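Local atomic coordinates of beta-galactosidase (Bacillus circulans subsp. alkalophilus, PDB entry 3TTY), a protein that hydrolyses beta-galactosides, releasing galactose at a pocket in its TIM-barrel glycoside hydrolase domain, and carries a zinc ion held by four cysteines. Residues A[165-168]-A[169-173]; A[189-193]-A[194-198]. One frame throughout, in Å; residues are numbered along the deposited sequence.

Overall arrangement
From the N terminus, the chain leaves barrel strand 142-146, passes C155 and C157 of the zinc site and enters helix 158-172, which carries a third zinc cysteine, C160, and whose final turns form contact 1. After helix 175-181 it runs through a loop in which contact 2 makes a tight turn. The two contacts are in series, neither enclosing the other, and because each joins adjoining segments neither closes a long loop. Their centres lie about 12 Å apart, and they meet directly: R165 NH2 probably donates a hydrogen bond to I197 O at 2.9 Å, while K169 CE packs on W194 CG at 3.5 Å. The loop is thereby tied back onto helix 158-172, ahead of helix 215-243 and the next barrel strand, 249-253.

Contact 1: A[165-168]-A[169-173]; sequences RVWL and KERYG
W167 and R171 lie side by side along the last turns of a helix, with indole and guanidinium planes only 9° apart. The touching atom is R171 CD, 3.5 Å from W167 CH2, and it approaches the ring obliquely. Both chains turn CG away from their own backbone N (chi1 -178° and -171°), and R171 runs extended to NE, which brings CD to the CH2-CZ3 corner of the six-membered ring. Four backbone bonds of i to i+4 spacing satisfy the carbonyls of 165-168. The one from Y172 N to L168 O is 2.9 Å long and fairly straight, whereas R171 N reaches W167 O at 3.1 Å from above the carbonyl plane. L168 CD2 meets Y172 CE2 at 3.8 Å, in the plane of the phenol ring, and R171 CG lies over the centre of one face of the Y172 ring. R171 NE gives Y172 OH a weak bond of 3.3 Å. The main polar partners are elsewhere: D227 OD2 for W167 NE1, D220 OD1 for Y172 OH, I197 O for R165 NH2. With alanine in place of R171, the W167 ring would probably lose its aliphatic neighbour and D220 a weak, long ion pair. G173, at positive phi, ends the helical geometry. On the flank of the helix, W167 and L168 pack on helix 215-243, while L168 and Y172 pack on helix 175-181.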
loop_
_atom_site.group_PDB
_atom_site.type_symbol
_atom_site.label_atom_id
_atom_site.label_comp_id
_atom_site.label_asym_id
_atom_site.label_seq_id
_atom_site.Cartn_x
_atom_site.Cartn_y
_atom_site.Cartn_z
ATOM N N ARG A 165 -6.740 -30.229 10.618
ATOM C CA ARG A 165 -6.330 -31.569 10.210
ATOM C C ARG A 165 -7.430 -32.579 10.486
ATOM O O ARG A 165 -7.650 -33.482 9.681
ATOM C CB ARG A 165 -5.018 -31.980 10.894
ATOM C CG ARG A 165 -3.889 -31.025 10.575
ATOM C CD ARG A 165 -2.615 -31.345 11.333
ATOM N NE ARG A 165 -1.556 -30.396 11.008
ATOM C CZ ARG A 165 -0.889 -29.684 11.909
ATOM N NH1 ARG A 165 -1.170 -29.824 13.193
ATOM N NH2 ARG A 165 0.066 -28.838 11.525
ATOM N N VAL A 166 -8.111 -32.420 11.621
ATOM C CA VAL A 166 -9.206 -33.316 11.987
ATOM C C VAL A 166 -10.313 -33.144 10.962
ATOM O O VAL A 166 -10.895 -34.111 10.484
ATOM C CB VAL A 166 -9.739 -32.996 13.410
ATOM C CG1 VAL A 166 -10.983 -33.826 13.735
ATOM C CG2 VAL A 166 -8.635 -33.221 14.473
ATOM N N TRP A 167 -10.579 -31.893 10.609
ATOM C CA TRP A 167 -11.629 -31.558 9.649
ATOM C C TRP A 167 -11.335 -32.132 8.252
ATOM O O TRP A 167 -12.246 -32.449 7.486
ATOM C CB TRP A 167 -11.785 -30.038 9.602
ATOM C CG TRP A 167 -12.864 -29.512 8.697
ATOM C CD1 TRP A 167 -14.140 -29.175 9.047
ATOM C CD2 TRP A 167 -12.747 -29.237 7.307
ATOM N NE1 TRP A 167 -14.824 -28.703 7.955
ATOM C CE2 TRP A 167 -13.991 -28.733 6.871
ATOM C CE3 TRP A 167 -11.706 -29.358 6.382
ATOM C CZ2 TRP A 167 -14.225 -28.363 5.549
ATOM C CZ3 TRP A 167 -11.944 -28.997 5.070
ATOM C CH2 TRP A 167 -13.193 -28.508 4.665
ATOM N N LEU A 168 -10.054 -32.258 7.930
ATOM C CA LEU A 168 -9.630 -32.854 6.668
ATOM C C LEU A 168 -9.721 -34.383 6.711
ATOM O O LEU A 168 -10.032 -35.020 5.704
ATOM C CB LEU A 168 -8.207 -32.402 6.334
ATOM C CG LEU A 168 -8.093 -30.900 6.040
ATOM C CD1 LEU A 168 -6.678 -30.391 6.233
ATOM C CD2 LEU A 168 -8.594 -30.596 4.634
ATOM N N LYS A 169 -9.456 -34.970 7.874
ATOM C CA LYS A 169 -9.654 -36.410 8.048
ATOM C C LYS A 169 -11.143 -36.775 7.883
ATOM O O LYS A 169 -11.481 -37.802 7.303
ATOM C CB LYS A 169 -9.129 -36.865 9.415
ATOM C CG LYS A 169 -7.642 -36.590 9.613
ATOM C CD LYS A 169 -7.165 -36.853 11.055
ATOM C CE LYS A 169 -5.784 -36.223 11.294
ATOM N NZ LYS A 169 -5.196 -36.595 12.627
ATOM N N GLU A 170 -12.027 -35.913 8.378
ATOM C CA GLU A 170 -13.454 -36.134 8.238
ATOM C C GLU A 170 -13.888 -35.948 6.797
ATOM O O GLU A 170 -14.742 -36.675 6.307
ATOM C CB GLU A 170 -14.249 -35.193 9.143
ATOM C CG GLU A 170 -13.692 -35.118 10.556
ATOM C CD GLU A 170 -14.753 -35.063 11.629
ATOM O OE1 GLU A 170 -14.810 -34.035 12.354
ATOM O OE2 GLU A 170 -15.505 -36.062 11.763
ATOM N N ARG A 171 -13.297 -34.977 6.113
ATOM C CA ARG A 171 -13.742 -34.667 4.767
ATOM C C ARG A 171 -13.256 -35.727 3.781
ATOM O O ARG A 171 -14.042 -36.247 2.981
ATOM C CB ARG A 171 -13.273 -33.275 4.331
ATOM C CG ARG A 171 -13.881 -32.795 3.009
ATOM C CD ARG A 171 -13.469 -31.353 2.685
ATOM N NE ARG A 171 -13.924 -30.939 1.360
ATOM C CZ ARG A 171 -15.098 -30.350 1.120
ATOM N NH1 ARG A 171 -15.936 -30.081 2.116
ATOM N NH2 ARG A 171 -15.429 -30.012 -0.119
ATOM N N TYR A 172 -11.967 -36.056 3.845
ATOM C CA TYR A 172 -11.370 -36.846 2.781
ATOM C C TYR A 172 -11.112 -38.306 3.130
ATOM O O TYR A 172 -11.004 -39.136 2.240
ATOM C CB TYR A 172 -10.083 -36.191 2.294
ATOM C CG TYR A 172 -10.320 -34.859 1.662
ATOM C CD1 TYR A 172 -10.982 -34.761 0.441
ATOM C CD2 TYR A 172 -9.895 -33.688 2.287
ATOM C CE1 TYR A 172 -11.222 -33.529 -0.142
ATOM C CE2 TYR A 172 -10.124 -32.465 1.713
ATOM C CZ TYR A 172 -10.783 -32.385 0.499
ATOM O OH TYR A 172 -11.002 -31.158 -0.067
ATOM N N GLY A 173 -10.991 -38.607 4.418
ATOM C CA GLY A 173 -10.825 -39.979 4.861
ATOM C C GLY A 173 -9.396 -40.484 4.835
ATOM O O GLY A 173 -8.896 -41.017 5.826
#

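Contact 2: A[189-193]-A[194-198]; sequences HTFYD and WDEIV
E196 reaches back to the chain before it, and its OE1 accepts the backbone N-H of Y192 at 2.8 Å, on the syn side and 29° out of the carboxylate plane. D193 N adds a weak bond to the same oxygen, and a water bridges OE1 to T190 O. Three donors thus grip one oxygen of a buried carboxylate, consistent with its being ionised. In return E196 N bonds to D193 O at 3.1 Å, from above the carbonyl plane, and the short 3-10 segment 194-196 turns on this link. The tight part is the F191 ring. I197 CG1 sits over the centre of one face in a CH-pi contact, 3.8 Å from the centroid and 9° off the normal, while H189 O lies on the opposite face, offset toward the rim. E196 CB closes on F191 CD1 at 3.7 Å.

The outer side is looser. D193 holds CG anti to its N (chi1 -176°), which brings OD2 alongside the following residues to accept a weak hydrogen bond from D195 N (3.2 Å to D193 OD2), which makes an Asx turn. The carboxylates of D193 and D195 point the same way with OD2 and OD1 4.2 Å apart, a probably unfavourable approach on the exposed side; D195 OD2 also has a weak, long ion pair with R165.

Y192 OH bonds to A48 O of the second subunit, whose A87 packs on F191 and W88 on E196, so the turn contributes to the trimer interface. Within its own chain, F191, W194 and I197 rest on L178 of helix 175-181, and W194 and I197 also touch L168 of helix 158-172.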
loop_
_atom_site.group_PDB
_atom_site.type_symbol
_atom_site.label_atom_id
_atom_site.label_comp_id
_atom_site.label_asym_id
_atom_site.label_seq_id
_atom_site.Cartn_x
_atom_site.Cartn_y
_atom_site.Cartn_z
ATOM N N HIS A 189 4.239 -31.331 -3.468
ATOM C CA HIS A 189 3.441 -31.057 -2.276
ATOM C C HIS A 189 2.878 -32.305 -1.592
ATOM O O HIS A 189 2.086 -32.198 -0.648
ATOM C CB HIS A 189 2.338 -30.050 -2.583
ATOM C CG HIS A 189 2.680 -28.658 -2.162
ATOM N ND1 HIS A 189 3.860 -28.041 -2.520
ATOM C CD2 HIS A 189 2.018 -27.773 -1.383
ATOM C CE1 HIS A 189 3.904 -26.831 -1.997
ATOM N NE2 HIS A 189 2.798 -26.646 -1.298
ATOM N N THR A 190 3.311 -33.482 -2.043
ATOM C CA THR A 190 2.815 -34.736 -1.490
ATOM C C THR A 190 2.883 -34.765 0.038
ATOM O O THR A 190 3.941 -34.561 0.645
ATOM C CB THR A 190 3.580 -35.952 -2.059
ATOM O OG1 THR A 190 3.617 -35.855 -3.483
ATOM C CG2 THR A 190 2.908 -37.264 -1.645
ATOM N N PHE A 191 1.740 -35.017 0.654
ATOM C CA PHE A 191 1.692 -35.197 2.094
ATOM C C PHE A 191 1.748 -36.672 2.486
ATOM O O PHE A 191 0.998 -37.482 1.952
ATOM C CB PHE A 191 0.426 -34.548 2.635
ATOM C CG PHE A 191 0.449 -33.063 2.546
ATOM C CD1 PHE A 191 1.317 -32.333 3.337
ATOM C CD2 PHE A 191 -0.364 -32.397 1.656
ATOM C CE1 PHE A 191 1.363 -30.963 3.249
ATOM C CE2 PHE A 191 -0.313 -31.019 1.560
ATOM C CZ PHE A 191 0.551 -30.308 2.367
ATOM N N TYR A 192 2.633 -37.018 3.417
ATOM C CA TYR A 192 2.731 -38.394 3.895
ATOM C C TYR A 192 2.174 -38.544 5.301
ATOM O O TYR A 192 2.047 -39.653 5.809
ATOM C CB TYR A 192 4.177 -38.894 3.853
ATOM C CG TYR A 192 4.701 -39.118 2.458
ATOM C CD1 TYR A 192 4.246 -40.184 1.691
ATOM C CD2 TYR A 192 5.647 -38.258 1.897
ATOM C CE1 TYR A 192 4.719 -40.403 0.399
ATOM C CE2 TYR A 192 6.128 -38.463 0.607
ATOM C CZ TYR A 192 5.661 -39.548 -0.135
ATOM O OH TYR A 192 6.124 -39.772 -1.413
ATOM N N ASP A 193 1.839 -37.420 5.921
ATOM C CA ASP A 193 1.214 -37.413 7.244
ATOM C C ASP A 193 0.358 -36.163 7.428
ATOM O O ASP A 193 0.681 -35.108 6.891
ATOM C CB ASP A 193 2.267 -37.489 8.347
ATOM C CG ASP A 193 1.651 -37.576 9.729
ATOM O OD1 ASP A 193 0.826 -38.490 9.961
ATOM O OD2 ASP A 193 1.966 -36.717 10.573
ATOM N N TRP A 194 -0.733 -36.274 8.182
ATOM C CA TRP A 194 -1.629 -35.133 8.363
ATOM C C TRP A 194 -0.919 -33.944 9.030
ATOM O O TRP A 194 -1.191 -32.783 8.707
ATOM C CB TRP A 194 -2.874 -35.527 9.155
ATOM C CG TRP A 194 -3.640 -36.653 8.549
ATOM C CD1 TRP A 194 -3.523 -37.967 8.860
ATOM C CD2 TRP A 194 -4.648 -36.570 7.528
ATOM N NE1 TRP A 194 -4.390 -38.711 8.102
ATOM C CE2 TRP A 194 -5.090 -37.878 7.274
ATOM C CE3 TRP A 194 -5.210 -35.518 6.800
ATOM C CZ2 TRP A 194 -6.074 -38.167 6.326
ATOM C CZ3 TRP A 194 -6.191 -35.807 5.864
ATOM C CH2 TRP A 194 -6.608 -37.122 5.632
ATOM N N ASP A 195 -0.007 -34.229 9.951
ATOM C CA ASP A 195 0.672 -33.155 10.668
ATOM C C ASP A 195 1.601 -32.322 9.784
ATOM O O ASP A 195 2.124 -31.317 10.235
ATOM C CB ASP A 195 1.433 -33.684 11.884
ATOM C CG ASP A 195 0.513 -34.025 13.036
ATOM O OD1 ASP A 195 0.990 -34.619 14.033
ATOM O OD2 ASP A 195 -0.693 -33.702 12.937
ATOM N N GLU A 196 1.813 -32.750 8.538
ATOM C CA GLU A 196 2.641 -31.999 7.601
ATOM C C GLU A 196 1.869 -30.836 6.960
ATOM O O GLU A 196 2.457 -29.930 6.364
ATOM C CB GLU A 196 3.155 -32.930 6.511
ATOM C CG GLU A 196 4.208 -33.905 6.993
ATOM C CD GLU A 196 4.386 -35.071 6.040
ATOM O OE1 GLU A 196 3.886 -34.989 4.893
ATOM O OE2 GLU A 196 5.021 -36.072 6.450
ATOM N N ILE A 197 0.546 -30.893 7.077
ATOM C CA ILE A 197 -0.356 -29.880 6.555
ATOM C C ILE A 197 -0.382 -28.673 7.493
ATOM O O ILE A 197 -0.525 -28.835 8.709
ATOM C CB ILE A 197 -1.780 -30.468 6.464
ATOM C CG1 ILE A 197 -1.781 -31.670 5.524
ATOM C CG2 ILE A 197 -2.791 -29.410 6.038
ATOM C CD1 ILE A 197 -2.997 -32.575 5.681
ATOM N N VAL A 198 -0.228 -27.468 6.946
ATOM C CA VAL A 198 -0.310 -26.277 7.784
ATOM C C VAL A 198 -1.441 -25.355 7.323
ATOM O O VAL A 198 -1.953 -25.493 6.209
ATOM C CB VAL A 198 1.013 -25.513 7.836
ATOM C CG1 VAL A 198 2.101 -26.363 8.524
ATOM C CG2 VAL A 198 1.437 -25.083 6.443
HETATM O O HOH W 1 5.840 -34.989 2.857
#